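Local coordinates for Alp7A (Bacillus subtilis, PDB 5EC0), which binds adenine nucleotide as a bacterial actin-like protein and probably forms filaments that segregate plasmids, at residues 120-125 and 168-173; 99-104 and 153-158; 2-7 and 18-23. One frame throughout, in Å; residues are numbered along the deposited sequence.

Interaction 1 (120-125 and 168-173); sequences VTIEYF and LTIKVE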
loop_
_atom_site.group_PDB
_atom_site.type_symbol
_atom_site.label_atom_id
_atom_site.label_comp_id
_atom_site.label_asym_id
_atom_site.label_seq_id
_atom_site.Cartn_x
_atom_site.Cartn_y
_atom_site.Cartn_z
ATOM N N VAL A 120 3.300 21.743 11.037
ATOM C CA VAL A 120 2.529 21.264 9.895
ATOM C C VAL A 120 1.072 21.078 10.293
ATOM O O VAL A 120 0.779 20.370 11.263
ATOM C CB VAL A 120 3.076 19.917 9.341
ATOM C CG1 VAL A 120 2.129 19.337 8.285
ATOM C CG2 VAL A 120 4.463 20.106 8.769
ATOM N N THR A 121 0.171 21.726 9.556
ATOM C CA THR A 121 -1.258 21.449 9.650
ATOM C C THR A 121 -1.747 20.593 8.464
ATOM O O THR A 121 -1.417 20.857 7.310
ATOM C CB THR A 121 -2.093 22.757 9.712
ATOM O OG1 THR A 121 -1.643 23.659 8.695
ATOM C CG2 THR A 121 -1.952 23.425 11.059
ATOM N N ILE A 122 -2.522 19.556 8.768
ATOM C CA ILE A 122 -3.126 18.696 7.760
ATOM C C ILE A 122 -4.656 18.795 7.859
ATOM O O ILE A 122 -5.242 18.440 8.891
ATOM C CB ILE A 122 -2.698 17.217 7.933
ATOM C CG1 ILE A 122 -1.184 17.073 7.784
ATOM C CG2 ILE A 122 -3.429 16.317 6.938
ATOM C CD1 ILE A 122 -0.650 15.788 8.368
ATOM N N GLU A 123 -5.299 19.289 6.804
ATOM C CA GLU A 123 -6.749 19.512 6.847
ATOM C C GLU A 123 -7.500 18.193 6.868
ATOM O O GLU A 123 -8.445 18.026 7.626
ATOM C CB GLU A 123 -7.205 20.348 5.654
ATOM C CG GLU A 123 -6.597 21.736 5.628
ATOM C CD GLU A 123 -7.173 22.606 4.527
ATOM O OE1 GLU A 123 -8.324 22.358 4.109
ATOM O OE2 GLU A 123 -6.474 23.535 4.084
ATOM N N TYR A 124 -7.040 17.248 6.052
ATOM C CA TYR A 124 -7.739 15.989 5.868
ATOM C C TYR A 124 -6.753 14.829 5.720
ATOM O O TYR A 124 -6.059 14.722 4.710
ATOM C CB TYR A 124 -8.657 16.077 4.643
ATOM C CG TYR A 124 -9.666 14.961 4.562
ATOM C CD1 TYR A 124 -10.667 14.837 5.525
ATOM C CD2 TYR A 124 -9.643 14.042 3.511
ATOM C CE1 TYR A 124 -11.618 13.820 5.459
ATOM C CE2 TYR A 124 -10.592 13.014 3.436
ATOM C CZ TYR A 124 -11.571 12.908 4.414
ATOM O OH TYR A 124 -12.508 11.906 4.344
ATOM N N PHE A 125 -6.670 14.000 6.755
ATOM C CA PHE A 125 -5.840 12.801 6.748
ATOM C C PHE A 125 -6.736 11.612 6.477
ATOM O O PHE A 125 -7.833 11.508 7.042
ATOM C CB PHE A 125 -5.106 12.622 8.090
ATOM C CG PHE A 125 -4.300 11.336 8.198
ATOM C CD1 PHE A 125 -4.882 10.160 8.658
ATOM C CD2 PHE A 125 -2.942 11.318 7.866
ATOM C CE1 PHE A 125 -4.139 8.992 8.763
ATOM C CE2 PHE A 125 -2.198 10.153 7.968
ATOM C CZ PHE A 125 -2.787 8.997 8.413
ATOM N N LEU A 168 9.025 18.887 15.223
ATOM C CA LEU A 168 7.934 19.319 14.379
ATOM C C LEU A 168 6.615 19.060 15.094
ATOM O O LEU A 168 6.356 17.932 15.547
ATOM C CB LEU A 168 7.994 18.573 13.043
ATOM C CG LEU A 168 7.254 19.040 11.795
ATOM C CD1 LEU A 168 7.907 20.268 11.207
ATOM C CD2 LEU A 168 7.259 17.909 10.777
ATOM N N THR A 169 5.791 20.096 15.222
ATOM C CA THR A 169 4.409 19.882 15.666
ATOM C C THR A 169 3.519 19.635 14.450
ATOM O O THR A 169 3.522 20.422 13.501
ATOM C CB THR A 169 3.873 21.068 16.477
ATOM O OG1 THR A 169 4.729 21.296 17.593
ATOM C CG2 THR A 169 2.477 20.792 16.998
ATOM N N ILE A 170 2.773 18.534 14.484
ATOM C CA ILE A 170 1.881 18.147 13.390
ATOM C C ILE A 170 0.428 18.112 13.877
ATOM O O ILE A 170 0.087 17.337 14.777
ATOM C CB ILE A 170 2.270 16.753 12.801
ATOM C CG1 ILE A 170 3.681 16.798 12.210
ATOM C CG2 ILE A 170 1.281 16.294 11.757
ATOM C CD1 ILE A 170 4.329 15.419 12.081
ATOM N N LYS A 171 -0.416 18.952 13.274
ATOM C CA LYS A 171 -1.823 19.064 13.660
ATOM C C LYS A 171 -2.748 18.541 12.583
ATOM O O LYS A 171 -2.830 19.100 11.486
ATOM C CB LYS A 171 -2.191 20.511 13.988
ATOM C CG LYS A 171 -1.561 21.012 15.295
ATOM C CD LYS A 171 -1.619 22.527 15.392
ATOM C CE LYS A 171 -1.127 23.010 16.739
ATOM N NZ LYS A 171 -0.970 24.490 16.760
ATOM N N VAL A 172 -3.442 17.458 12.906
ATOM C CA VAL A 172 -4.376 16.844 11.964
ATOM C C VAL A 172 -5.781 17.285 12.319
ATOM O O VAL A 172 -6.311 16.898 13.363
ATOM C CB VAL A 172 -4.273 15.314 11.990
ATOM C CG1 VAL A 172 -5.403 14.681 11.148
ATOM C CG2 VAL A 172 -2.879 14.877 11.511
ATOM N N GLU A 173 -6.359 18.123 11.461
ATOM C CA GLU A 173 -7.649 18.749 11.727
ATOM C C GLU A 173 -8.806 17.762 11.620
ATOM O O GLU A 173 -9.702 17.751 12.459
ATOM C CB GLU A 173 -7.880 19.916 10.764
ATOM C CG GLU A 173 -6.756 20.961 10.760
ATOM C CD GLU A 173 -7.108 22.204 9.956
ATOM O OE1 GLU A 173 -8.147 22.198 9.251
ATOM O OE2 GLU A 173 -6.351 23.194 10.038
#
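Ile122 lies alongside both Ile170 and Val172, all three pointing the same way from a pair of parallel strands in the actin-like (ASKHA) fold. Its CD1 meets Ile170 CG2 at 3.9 Å and Val172 CG2 at 4.0 Å. A chi1 of -61° sets CG1 anti to the carbonyl carbon, and CD1 at its end lies against both methyls. Further along the same buried face Val120 CG2 meets Leu168 CD2, and there the side chains cross obliquely. Helix 95-112 packs against this side, with Gln109 on Val120 and Thr105 on Ile170.

The other face, which carries Thr121 and Lys171, is more polar and partly open to solvent; Thr121 CG2 rests on Lys171 CB, while Lys171 NZ leads off to a salt bridge with Glu119. Four backbone bonds stitch the strands, the straightest from Ile122 N to Lys171 O at 2.8 Å (173°). Beyond them the chain turns a corner at Glu123. Here Glu123 and Glu173 run side by side, 5.1 Å apart at Glu123 OE1 and Glu173 OE1. The two carboxylates would probably repel each other if both are ionised; the salt bridge of Glu123 with Lys380 is likely to offset this. Past the corner, Phe125 CB packs 3.7 Å from Val172 CG1.

Interaction 2 (99-104 and 153-158); sequences VTFLAA and GTHQVK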
loop_
_atom_site.group_PDB
_atom_site.type_symbol
_atom_site.label_atom_id
_atom_site.label_comp_id
_atom_site.label_asym_id
_atom_site.label_seq_id
_atom_site.Cartn_x
_atom_site.Cartn_y
_atom_site.Cartn_z
ATOM N N VAL A 99 4.341 5.892 14.024
ATOM C CA VAL A 99 5.714 6.394 13.920
ATOM C C VAL A 99 6.102 6.606 12.449
ATOM O O VAL A 99 6.703 7.619 12.092
ATOM C CB VAL A 99 6.698 5.438 14.617
ATOM C CG1 VAL A 99 8.158 5.753 14.250
ATOM C CG2 VAL A 99 6.485 5.499 16.137
ATOM N N THR A 100 5.733 5.673 11.576
ATOM C CA THR A 100 6.032 5.863 10.162
ATOM C C THR A 100 5.373 7.140 9.612
ATOM O O THR A 100 6.012 7.918 8.903
ATOM C CB THR A 100 5.594 4.654 9.337
ATOM O OG1 THR A 100 6.069 3.461 9.969
ATOM C CG2 THR A 100 6.188 4.728 7.940
ATOM N N PHE A 101 4.111 7.374 9.972
ATOM C CA PHE A 101 3.404 8.578 9.544
ATOM C C PHE A 101 4.144 9.861 9.955
ATOM O O PHE A 101 4.270 10.796 9.160
ATOM C CB PHE A 101 1.973 8.563 10.109
ATOM C CG PHE A 101 1.402 9.920 10.390
ATOM C CD1 PHE A 101 0.912 10.715 9.363
ATOM C CD2 PHE A 101 1.309 10.390 11.707
ATOM C CE1 PHE A 101 0.353 11.976 9.634
ATOM C CE2 PHE A 101 0.747 11.643 11.991
ATOM C CZ PHE A 101 0.276 12.436 10.959
ATOM N N LEU A 102 4.642 9.890 11.187
ATOM C CA LEU A 102 5.323 11.075 11.718
ATOM C C LEU A 102 6.607 11.374 10.960
ATOM O O LEU A 102 6.879 12.524 10.590
ATOM C CB LEU A 102 5.638 10.901 13.202
ATOM C CG LEU A 102 4.492 10.848 14.203
ATOM C CD1 LEU A 102 5.037 10.591 15.616
ATOM C CD2 LEU A 102 3.665 12.141 14.159
ATOM N N ALA A 103 7.393 10.327 10.743
ATOM C CA ALA A 103 8.640 10.416 9.986
ATOM C C ALA A 103 8.376 10.803 8.525
ATOM O O ALA A 103 9.084 11.637 7.957
ATOM C CB ALA A 103 9.407 9.091 10.065
ATOM N N ALA A 104 7.352 10.195 7.928
ATOM C CA ALA A 104 6.947 10.541 6.568
ATOM C C ALA A 104 6.605 12.026 6.458
ATOM O O ALA A 104 7.104 12.716 5.572
ATOM C CB ALA A 104 5.749 9.679 6.114
ATOM N N GLY A 153 -5.737 15.213 15.676
ATOM C CA GLY A 153 -5.146 16.023 16.730
ATOM C C GLY A 153 -3.681 16.395 16.533
ATOM O O GLY A 153 -3.129 16.329 15.418
ATOM N N THR A 154 -3.056 16.767 17.645
ATOM C CA THR A 154 -1.723 17.344 17.675
ATOM C C THR A 154 -0.658 16.324 18.088
ATOM O O THR A 154 -0.799 15.641 19.102
ATOM C CB THR A 154 -1.684 18.525 18.652
ATOM O OG1 THR A 154 -2.689 19.474 18.280
ATOM C CG2 THR A 154 -0.299 19.193 18.654
ATOM N N HIS A 155 0.396 16.224 17.294
ATOM C CA HIS A 155 1.503 15.325 17.597
ATOM C C HIS A 155 2.826 16.041 17.457
ATOM O O HIS A 155 2.928 17.030 16.735
ATOM C CB HIS A 155 1.491 14.117 16.667
ATOM C CG HIS A 155 0.119 13.574 16.415
ATOM N ND1 HIS A 155 -0.555 12.807 17.339
ATOM C CD2 HIS A 155 -0.695 13.684 15.344
ATOM C CE1 HIS A 155 -1.736 12.470 16.845
ATOM N NE2 HIS A 155 -1.842 12.986 15.633
ATOM N N GLN A 156 3.848 15.533 18.128
ATOM C CA GLN A 156 5.189 16.037 17.872
ATOM C C GLN A 156 6.151 14.940 17.497
ATOM O O GLN A 156 6.040 13.805 17.966
ATOM C CB GLN A 156 5.724 16.777 19.080
ATOM C CG GLN A 156 4.893 17.957 19.460
ATOM C CD GLN A 156 5.536 18.732 20.563
ATOM O OE1 GLN A 156 5.547 18.296 21.716
ATOM N NE2 GLN A 156 6.110 19.880 20.220
ATOM N N VAL A 157 7.104 15.288 16.646
ATOM C CA VAL A 157 8.188 14.382 16.338
ATOM C C VAL A 157 9.482 15.182 16.182
ATOM O O VAL A 157 9.464 16.315 15.681
ATOM C CB VAL A 157 7.882 13.552 15.068
ATOM C CG1 VAL A 157 7.623 14.463 13.870
ATOM C CG2 VAL A 157 9.016 12.551 14.778
ATOM N N LYS A 158 10.593 14.608 16.646
ATOM C CA LYS A 158 11.924 15.183 16.433
ATOM C C LYS A 158 12.634 14.462 15.307
ATOM O O LYS A 158 12.612 13.243 15.250
ATOM C CB LYS A 158 12.782 15.101 17.703
ATOM C CG LYS A 158 12.262 15.962 18.852
ATOM C CD LYS A 158 13.036 15.738 20.138
ATOM C CE LYS A 158 12.625 16.771 21.186
ATOM N NZ LYS A 158 13.414 16.696 22.457
#
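Leu102 and Val157 slide past each other in opposite directions where helix 95-112 packs on the sheet of this actin-like fold, the helix segment crossing strand 153-158 at -70°. The two axes come within 8.8 Å, and no hydrogen bond passes between the segments.

The van der Waals contacts centre on Leu102. Its CB sits 3.9 Å from Val157 CB, and Val157 CG1 reaches the carbonyl O of Leu102 at 3.9 Å. At the far end of the leucine the two methyls part: CD1 approaches Gln156 O and Val157 CB, whereas CD2 meets His155 CB at 3.9 Å, the two side chains crossing at about a right angle. A chi1 of -67° turns CG to the side anti to the carbonyl carbon; the methyls it carries touch His155, Gln156 and Val157 between them. Thr60 of strand 56-62 also touches this leucine.

The aromatic contacts lie beside it. Phe101 and His155 cross at about a right angle, and the imidazole reaches the phenyl ring at its edge, near the ring plane. Phe151 ties the two together, taking a hydrogen bond from His155 NE2 on its backbone O and meeting the Phe101 ring edge-to-face. That bond is likely to hold the turn of the imidazole, and Tyr98 packs edge-to-face with the same ring. Between the two segments, the rings come nearest at Phe101 CE2 and His155 CD2, 4.2 Å apart.

Interaction 3 (2-7 and 18-23); sequences NISRMN and LIDGYF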
loop_
_atom_site.group_PDB
_atom_site.type_symbol
_atom_site.label_atom_id
_atom_site.label_comp_id
_atom_site.label_asym_id
_atom_site.label_seq_id
_atom_site.Cartn_x
_atom_site.Cartn_y
_atom_site.Cartn_z
ATOM N N ASN A 2 1.129 24.145 5.450
ATOM C CA ASN A 2 -0.219 23.619 5.380
ATOM C C ASN A 2 -0.422 22.570 4.283
ATOM O O ASN A 2 -0.128 22.809 3.112
ATOM C CB ASN A 2 -1.216 24.755 5.178
ATOM C CG ASN A 2 -2.614 24.240 4.964
ATOM O OD1 ASN A 2 -3.269 23.796 5.907
ATOM N ND2 ASN A 2 -3.068 24.248 3.717
ATOM N N ILE A 3 -0.946 21.414 4.682
ATOM C CA ILE A 3 -1.256 20.307 3.781
ATOM C C ILE A 3 -2.767 20.093 3.662
ATOM O O ILE A 3 -3.448 19.962 4.674
ATOM C CB ILE A 3 -0.628 18.994 4.276
ATOM C CG1 ILE A 3 0.891 19.060 4.208
ATOM C CG2 ILE A 3 -1.146 17.789 3.470
ATOM C CD1 ILE A 3 1.524 17.831 4.794
ATOM N N SER A 4 -3.290 20.034 2.439
ATOM C CA SER A 4 -4.732 19.924 2.244
ATOM C C SER A 4 -5.222 18.486 2.377
ATOM O O SER A 4 -6.222 18.227 3.048
ATOM C CB SER A 4 -5.136 20.477 0.874
ATOM O OG SER A 4 -4.799 21.843 0.775
ATOM N N ARG A 5 -4.530 17.560 1.718
ATOM C CA ARG A 5 -4.942 16.159 1.679
ATOM C C ARG A 5 -3.752 15.248 1.927
ATOM O O ARG A 5 -2.713 15.367 1.264
ATOM C CB ARG A 5 -5.577 15.804 0.321
ATOM C CG ARG A 5 -6.742 16.705 -0.114
ATOM C CD ARG A 5 -7.275 16.334 -1.516
ATOM N NE ARG A 5 -6.187 15.990 -2.441
ATOM C CZ ARG A 5 -5.439 16.879 -3.086
ATOM N NH1 ARG A 5 -5.662 18.170 -2.918
ATOM N NH2 ARG A 5 -4.462 16.480 -3.891
ATOM N N MET A 6 -3.883 14.342 2.882
ATOM C CA MET A 6 -2.861 13.325 3.044
ATOM C C MET A 6 -3.486 11.940 3.161
ATOM O O MET A 6 -4.265 11.668 4.074
ATOM C CB MET A 6 -1.985 13.611 4.258
ATOM C CG MET A 6 -0.977 12.502 4.513
ATOM S SD MET A 6 0.229 13.024 5.715
ATOM C CE MET A 6 1.325 11.605 5.753
ATOM N N ASN A 7 -3.117 11.082 2.218
ATOM C CA ASN A 7 -3.660 9.744 2.077
ATOM C C ASN A 7 -2.576 8.696 2.261
ATOM O O ASN A 7 -1.534 8.764 1.627
ATOM C CB ASN A 7 -4.318 9.601 0.710
ATOM C CG ASN A 7 -5.510 10.536 0.548
ATOM O OD1 ASN A 7 -6.430 10.550 1.380
ATOM N ND2 ASN A 7 -5.496 11.322 -0.511
ATOM N N LEU A 18 0.060 9.777 -0.460
ATOM C CA LEU A 18 0.012 10.939 -1.328
ATOM C C LEU A 18 -0.216 12.184 -0.483
ATOM O O LEU A 18 -1.171 12.258 0.304
ATOM C CB LEU A 18 -1.099 10.802 -2.373
ATOM C CG LEU A 18 -1.034 9.758 -3.482
ATOM C CD1 LEU A 18 -2.444 9.513 -4.055
ATOM C CD2 LEU A 18 -0.112 10.275 -4.564
ATOM N N ILE A 19 0.664 13.158 -0.637
ATOM C CA ILE A 19 0.548 14.402 0.108
ATOM C C ILE A 19 0.378 15.531 -0.876
ATOM O O ILE A 19 1.295 15.834 -1.628
ATOM C CB ILE A 19 1.778 14.653 0.990
ATOM C CG1 ILE A 19 2.005 13.454 1.922
ATOM C CG2 ILE A 19 1.596 15.912 1.782
ATOM C CD1 ILE A 19 3.312 13.492 2.672
ATOM N N ASP A 20 -0.802 16.149 -0.840
ATOM C CA ASP A 20 -1.264 17.103 -1.854
ATOM C C ASP A 20 -0.902 16.643 -3.261
ATOM O O ASP A 20 -0.376 17.416 -4.053
ATOM C CB ASP A 20 -0.706 18.506 -1.587
ATOM C CG ASP A 20 -1.349 19.174 -0.373
ATOM O OD1 ASP A 20 -2.496 18.808 -0.033
ATOM O OD2 ASP A 20 -0.708 20.064 0.240
ATOM N N GLY A 21 -1.177 15.369 -3.554
ATOM C CA GLY A 21 -0.929 14.810 -4.874
ATOM C C GLY A 21 0.506 14.378 -5.111
ATOM O O GLY A 21 0.841 13.870 -6.179
ATOM N N TYR A 22 1.363 14.569 -4.117
ATOM C CA TYR A 22 2.745 14.145 -4.252
ATOM C C TYR A 22 2.955 12.748 -3.671
ATOM O O TYR A 22 2.689 12.488 -2.482
ATOM C CB TYR A 22 3.678 15.150 -3.576
ATOM C CG TYR A 22 5.149 14.809 -3.698
ATOM C CD1 TYR A 22 5.850 15.057 -4.868
ATOM C CD2 TYR A 22 5.833 14.230 -2.637
ATOM C CE1 TYR A 22 7.207 14.740 -4.976
ATOM C CE2 TYR A 22 7.180 13.919 -2.732
ATOM C CZ TYR A 22 7.861 14.173 -3.900
ATOM O OH TYR A 22 9.195 13.852 -3.978
ATOM N N PHE A 23 3.460 11.858 -4.520
ATOM C CA PHE A 23 3.737 10.476 -4.138
ATOM C C PHE A 23 5.178 10.204 -3.660
ATOM O O PHE A 23 6.152 10.659 -4.266
ATOM C CB PHE A 23 3.423 9.541 -5.315
ATOM C CG PHE A 23 3.746 8.095 -5.042
ATOM C CD1 PHE A 23 2.829 7.280 -4.381
ATOM C CD2 PHE A 23 4.971 7.552 -5.435
ATOM C CE1 PHE A 23 3.119 5.944 -4.109
ATOM C CE2 PHE A 23 5.279 6.217 -5.164
ATOM C CZ PHE A 23 4.349 5.408 -4.502
HETATM O O HOH W 1 -2.199 22.691 0.476
#
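Asp20 reaches from the type I' turn of Ile19 to Tyr22 back to the corner that strand 2-10 makes at Ser4, within the beta hairpin of strands 2-10 and 14-19 in the actin-like fold. The backbone N of Asp20 bonds to Arg5 O at 2.9 Å. From CB, CG is set anti to the carbonyl carbon (chi1 -72°), and the carboxylate carbon comes 4.1 Å from Ile3 CG2. OD1 is gripped by two amides: Ser4 N at 2.9 Å, on the syn lone pair, and Arg5 N at 3.0 Å, nearly along the C-O bond. OD2 accepts a weak bond from Ser4 N and a hydrogen from a water at 3.0 Å, which also bonds to Ser4 OG.

Next to it, Ile19 CG2 packs on Ile3 CD1 at 3.6 Å, and Ile19 lies beside Met6, pointing the same way. Asn7 and Leu18 form an antiparallel hydrogen-bonded pair. The Arg5 guanidinium turns to Glu370 and Gln377 of helix 364-386; its NH1 is 4.3 Å from Asp20 OD1, which lies well out of the guanidinium plane, and the opposite charges probably attract only at a distance.

An alanine at Asp20 would probably leave the Ser4 and Arg5 amides without their carboxylate acceptor and the corner freer to shift. The contact thus implies a carboxylate, likely ionised, that takes up N-H groups at the corner where the hairpin pairing gives way.

Interactions 1 and 3 adjoin: strands 119-129 and 2-10 are neighbours in one sheet, and Thr121 O with Ile3 N and Tyr124 O with Met6 N probably continue its hydrogen bonding. Interaction 2 reaches that sheet through strand 153-159, which pairs with strand 166-179 of interaction 1, and adds the helix lying over it. Interaction 2 is the buried one and has no hydrogen bond of its own; the other two are partly buried, backbone-bonded, and gather carboxylates where a strand turns a corner: Glu123 sits at one, and Asp20 reaches from its turn to the corner at Ser4. The aromatic and apolar interior joins all three: Phe101 touches both Phe125 and Met6.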